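Local coordinates for protein mitochondrial association factor 1 (PDB 6BXS) that is a macro-domain protein encoded at a Toxoplasma gondii locus required for manipulating host mitochondria, though its own part in this is not certain, at residues R44-T52 against V60-D68. Numbering follows the deposited sequence.
Sequences RVATVDAGT and VGMNGEFAD
D49 on strand 45-50 lies against F66 on helix 61-76, and M62, one turn before F66, packs on the same strand in the core of the macro domain, where the strand lies in the mixed sheet between the parallel strands 213-216 and 166-170. A short loop joins strand to helix, and the two segments run at 123° to each other, with 6.9 Å between their axes at closest approach. D49 is the strand residue that meets the most of the helix. CB of D49 lies 3.6 Å from CD2 of F66, meeting the ring obliquely. With CG anti to the backbone N (chi1 -168°), the carboxylate is carried past the ring in the direction opposite to that in which the phenylalanine extends, the two planes only 21° apart, and CG of D49 comes to 3.5 Å from CD2 of F66. Of the two oxygens, OD1 of D49 lies against the helix backbone, 3.2 Å from CA of N63, whereas OD2 passes near CB of F66. The far end of the ring reaches T47, whose backbone O is 3.4 Å from F66 CZ. M62 flanks the phenylalanine: its fully extended chain runs alongside the strand, SD passing A50 and the terminal CE of M62 ending 3.2 Å from the backbone O of V48, beside the methyl CG2 of T47. The hydroxyl of T47 is engaged by the backbone O of L36, leaving the methyl branch to meet the methionine, which also packs on P217 and M257. Farther along, the methyl of T52 lies near the end of the N63 side chain. A water ties the two backbones together, donating to O of A50 at 2.8 Å and accepting from N of N63.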
ATOM      1  N   ARG A  44       9.787 -11.294   4.499  1.00 29.37           N
ATOM      2  CA  ARG A  44       9.699 -10.341   3.402  1.00 31.62           C
ATOM      3  C   ARG A  44       8.445  -9.481   3.525  1.00 26.66           C
ATOM      4  O   ARG A  44       7.347  -9.903   3.158  1.00 23.76           O
ATOM      5  CB  ARG A  44       9.705 -11.071   2.061  1.00 29.81           C
ATOM      6  CG  ARG A  44      10.815 -12.107   1.916  1.00 31.55           C
ATOM      7  CD  ARG A  44      10.779 -12.758   0.541  1.00 29.45           C
ATOM      8  NE  ARG A  44      10.564 -11.758  -0.500  1.00 28.05           N
ATOM      9  CZ  ARG A  44      11.520 -10.991  -1.017  1.00 30.28           C
ATOM     10  NH1 ARG A  44      11.214 -10.099  -1.947  1.00 35.84           N
ATOM     11  NH2 ARG A  44      12.778 -11.113  -0.613  1.00 33.40           N
ATOM     12  N   VAL A  45       8.625  -8.272   4.045  1.00 19.50           N
ATOM     13  CA  VAL A  45       7.523  -7.339   4.248  1.00 23.39           C
ATOM     14  C   VAL A  45       7.496  -6.291   3.139  1.00 24.34           C
ATOM     15  O   VAL A  45       8.483  -5.592   2.917  1.00 26.30           O
ATOM     16  CB  VAL A  45       7.634  -6.627   5.608  1.00 21.22           C
ATOM     17  CG1 VAL A  45       6.394  -5.774   5.872  1.00 22.53           C
ATOM     18  CG2 VAL A  45       7.834  -7.639   6.726  1.00 20.97           C
ATOM     19  N   ALA A  46       6.364  -6.194   2.446  1.00 20.64           N
ATOM     20  CA  ALA A  46       6.167  -5.178   1.420  1.00 26.72           C
ATOM     21  C   ALA A  46       5.334  -4.033   1.977  1.00 21.13           C
ATOM     22  O   ALA A  46       4.209  -4.237   2.423  1.00 19.88           O
ATOM     23  CB  ALA A  46       5.496  -5.778   0.195  1.00 24.73           C
ATOM     24  N   THR A  47       5.889  -2.827   1.950  1.00 19.63           N
ATOM     25  CA  THR A  47       5.207  -1.666   2.504  1.00 17.48           C
ATOM     26  C   THR A  47       4.397  -0.951   1.423  1.00 21.74           C
ATOM     27  O   THR A  47       4.858  -0.782   0.292  1.00 19.53           O
ATOM     28  CB  THR A  47       6.207  -0.692   3.144  1.00 22.95           C
ATOM     29  OG1 THR A  47       6.968  -1.388   4.141  1.00 20.35           O
ATOM     30  CG2 THR A  47       5.482   0.477   3.791  1.00 23.63           C
ATOM     31  N   VAL A  48       3.187  -0.537   1.789  1.00 19.52           N
ATOM     32  CA  VAL A  48       2.250   0.066   0.848  1.00 22.04           C
ATOM     33  C   VAL A  48       2.330   1.587   0.885  1.00 22.47           C
ATOM     34  O   VAL A  48       1.983   2.217   1.882  1.00 23.25           O
ATOM     35  CB  VAL A  48       0.802  -0.373   1.146  1.00 22.41           C
ATOM     36  CG1 VAL A  48      -0.196   0.400   0.282  1.00 25.49           C
ATOM     37  CG2 VAL A  48       0.649  -1.875   0.926  1.00 22.22           C
ATOM     38  N   ASP A  49       2.780   2.171  -0.220  1.00 23.59           N
ATOM     39  CA  ASP A  49       2.876   3.618  -0.342  1.00 20.26           C
ATOM     40  C   ASP A  49       1.496   4.250  -0.466  1.00 20.36           C
ATOM     41  O   ASP A  49       0.704   3.858  -1.323  1.00 24.16           O
ATOM     42  CB  ASP A  49       3.727   3.985  -1.559  1.00 21.51           C
ATOM     43  CG  ASP A  49       4.111   5.455  -1.590  1.00 26.47           C
ATOM     44  OD1 ASP A  49       3.596   6.239  -0.763  1.00 27.15           O
ATOM     45  OD2 ASP A  49       4.930   5.829  -2.457  1.00 22.39           O
ATOM     46  N   ALA A  50       1.206   5.228   0.386  1.00 21.24           N
ATOM     47  CA  ALA A  50      -0.005   6.026   0.230  1.00 22.13           C
ATOM     48  C   ALA A  50       0.176   6.952  -0.967  1.00 19.87           C
ATOM     49  O   ALA A  50       0.666   8.073  -0.834  1.00 23.81           O
ATOM     50  CB  ALA A  50      -0.301   6.819   1.491  1.00 23.69           C
ATOM     51  N   GLY A  51      -0.229   6.467  -2.137  1.00 20.40           N
ATOM     52  CA  GLY A  51       0.083   7.114  -3.397  1.00 22.88           C
ATOM     53  C   GLY A  51      -0.732   8.351  -3.706  1.00 23.18           C
ATOM     54  O   GLY A  51      -1.733   8.639  -3.050  1.00 20.79           O
ATOM     55  N   THR A  52      -0.291   9.077  -4.727  1.00 22.95           N
ATOM     56  CA  THR A  52      -0.968  10.282  -5.187  1.00 23.80           C
ATOM     57  C   THR A  52      -1.832   9.963  -6.402  1.00 20.64           C
ATOM     58  O   THR A  52      -1.612   8.967  -7.088  1.00 19.11           O
ATOM     59  CB  THR A  52       0.040  11.381  -5.561  1.00 22.08           C
ATOM     60  OG1 THR A  52       0.892  10.897  -6.602  1.00 22.18           O
ATOM     61  CG2 THR A  52       0.890  11.771  -4.356  1.00 28.83           C
ATOM     62  N   VAL A  60       5.343  14.749  -0.592  1.00 31.17           N
ATOM     63  CA  VAL A  60       5.264  14.877   0.861  1.00 29.96           C
ATOM     64  C   VAL A  60       4.581  13.674   1.506  1.00 28.67           C
ATOM     65  O   VAL A  60       4.153  12.746   0.820  1.00 29.44           O
ATOM     66  CB  VAL A  60       4.500  16.158   1.254  1.00 27.80           C
ATOM     67  CG1 VAL A  60       5.210  17.383   0.693  1.00 31.35           C
ATOM     68  CG2 VAL A  60       3.060  16.102   0.751  1.00 37.59           C
ATOM     69  N   GLY A  61       4.474  13.703   2.831  1.00 26.70           N
ATOM     70  CA  GLY A  61       3.854  12.618   3.567  1.00 34.12           C
ATOM     71  C   GLY A  61       4.637  11.328   3.415  1.00 24.28           C
ATOM     72  O   GLY A  61       5.856  11.346   3.242  1.00 23.79           O
ATOM     73  N   MET A  62       3.931  10.205   3.470  1.00 25.11           N
ATOM     74  CA  MET A  62       4.564   8.896   3.351  1.00 27.91           C
ATOM     75  C   MET A  62       5.210   8.706   1.986  1.00 23.83           C
ATOM     76  O   MET A  62       6.287   8.118   1.877  1.00 22.22           O
ATOM     77  CB  MET A  62       3.540   7.789   3.585  1.00 25.38           C
ATOM     78  CG  MET A  62       4.152   6.401   3.633  1.00 34.24           C
ATOM     79  SD  MET A  62       2.912   5.109   3.724  1.00 34.83           S
ATOM     80  CE  MET A  62       3.960   3.666   3.875  1.00 38.33           C
ATOM     81  N   ASN A  63       4.536   9.190   0.947  1.00 20.83           N
ATOM     82  CA  ASN A  63       5.051   9.104  -0.412  1.00 22.31           C
ATOM     83  C   ASN A  63       6.429   9.741  -0.503  1.00 20.72           C
ATOM     84  O   ASN A  63       7.333   9.206  -1.146  1.00 24.63           O
ATOM     85  CB  ASN A  63       4.085   9.778  -1.390  1.00 21.91           C
ATOM     86  CG  ASN A  63       4.404   9.463  -2.841  1.00 26.17           C
ATOM     87  OD1 ASN A  63       5.000   8.433  -3.151  1.00 23.68           O
ATOM     88  ND2 ASN A  63       4.010  10.355  -3.740  1.00 27.86           N
ATOM     89  N   GLY A  64       6.582  10.882   0.160  1.00 25.01           N
ATOM     90  CA  GLY A  64       7.856  11.574   0.219  1.00 25.28           C
ATOM     91  C   GLY A  64       8.909  10.779   0.966  1.00 26.61           C
ATOM     92  O   GLY A  64      10.085  10.804   0.602  1.00 23.89           O
ATOM     93  N   GLU A  65       8.493  10.073   2.013  1.00 25.55           N
ATOM     94  CA  GLU A  65       9.413   9.245   2.788  1.00 28.90           C
ATOM     95  C   GLU A  65       9.900   8.066   1.953  1.00 25.30           C
ATOM     96  O   GLU A  65      11.063   7.671   2.044  1.00 28.10           O
ATOM     97  CB  GLU A  65       8.748   8.741   4.072  1.00 29.01           C
ATOM     98  CG  GLU A  65       8.393   9.839   5.062  1.00 33.43           C
ATOM     99  CD  GLU A  65       9.612  10.578   5.583  1.00 44.30           C
ATOM    100  OE1 GLU A  65      10.691   9.956   5.687  1.00 46.33           O
ATOM    101  OE2 GLU A  65       9.491  11.785   5.883  1.00 44.01           O
ATOM    102  N   PHE A  66       9.004   7.507   1.145  1.00 23.37           N
ATOM    103  CA  PHE A  66       9.362   6.427   0.230  1.00 22.48           C
ATOM    104  C   PHE A  66      10.414   6.902  -0.769  1.00 22.70           C
ATOM    105  O   PHE A  66      11.411   6.223  -1.011  1.00 21.50           O
ATOM    106  CB  PHE A  66       8.126   5.915  -0.520  1.00 26.46           C
ATOM    107  CG  PHE A  66       7.731   4.512  -0.159  1.00 22.23           C
ATOM    108  CD1 PHE A  66       8.482   3.432  -0.594  1.00 22.52           C
ATOM    109  CD2 PHE A  66       6.598   4.269   0.600  1.00 25.94           C
ATOM    110  CE1 PHE A  66       8.117   2.139  -0.270  1.00 23.40           C
ATOM    111  CE2 PHE A  66       6.228   2.978   0.925  1.00 23.36           C
ATOM    112  CZ  PHE A  66       6.987   1.912   0.490  1.00 20.87           C
ATOM    113  N   ALA A  67      10.179   8.073  -1.350  1.00 23.31           N
ATOM    114  CA  ALA A  67      11.109   8.646  -2.318  1.00 24.66           C
ATOM    115  C   ALA A  67      12.465   8.933  -1.682  1.00 22.67           C
ATOM    116  O   ALA A  67      13.505   8.589  -2.243  1.00 23.52           O
ATOM    117  CB  ALA A  67      10.526   9.910  -2.911  1.00 24.91           C
ATOM    118  N   ASP A  68      12.448   9.564  -0.511  1.00 24.06           N
ATOM    119  CA  ASP A  68      13.676   9.872   0.215  1.00 26.70           C
ATOM    120  C   ASP A  68      14.479   8.611   0.508  1.00 23.88           C
ATOM    121  O   ASP A  68      15.702   8.600   0.375  1.00 21.33           O
ATOM    122  CB  ASP A  68      13.353  10.598   1.524  1.00 28.04           C
ATOM    123  CG  ASP A  68      12.763  11.978   1.294  1.00 37.24           C
ATOM    124  OD1 ASP A  68      12.930  12.519   0.181  1.00 32.05           O
ATOM    125  OD2 ASP A  68      12.136  12.523   2.227  1.00 40.44           O
TER
HETATM  126  O   HOH W   1       1.517   9.943   1.133  1.00 21.61           O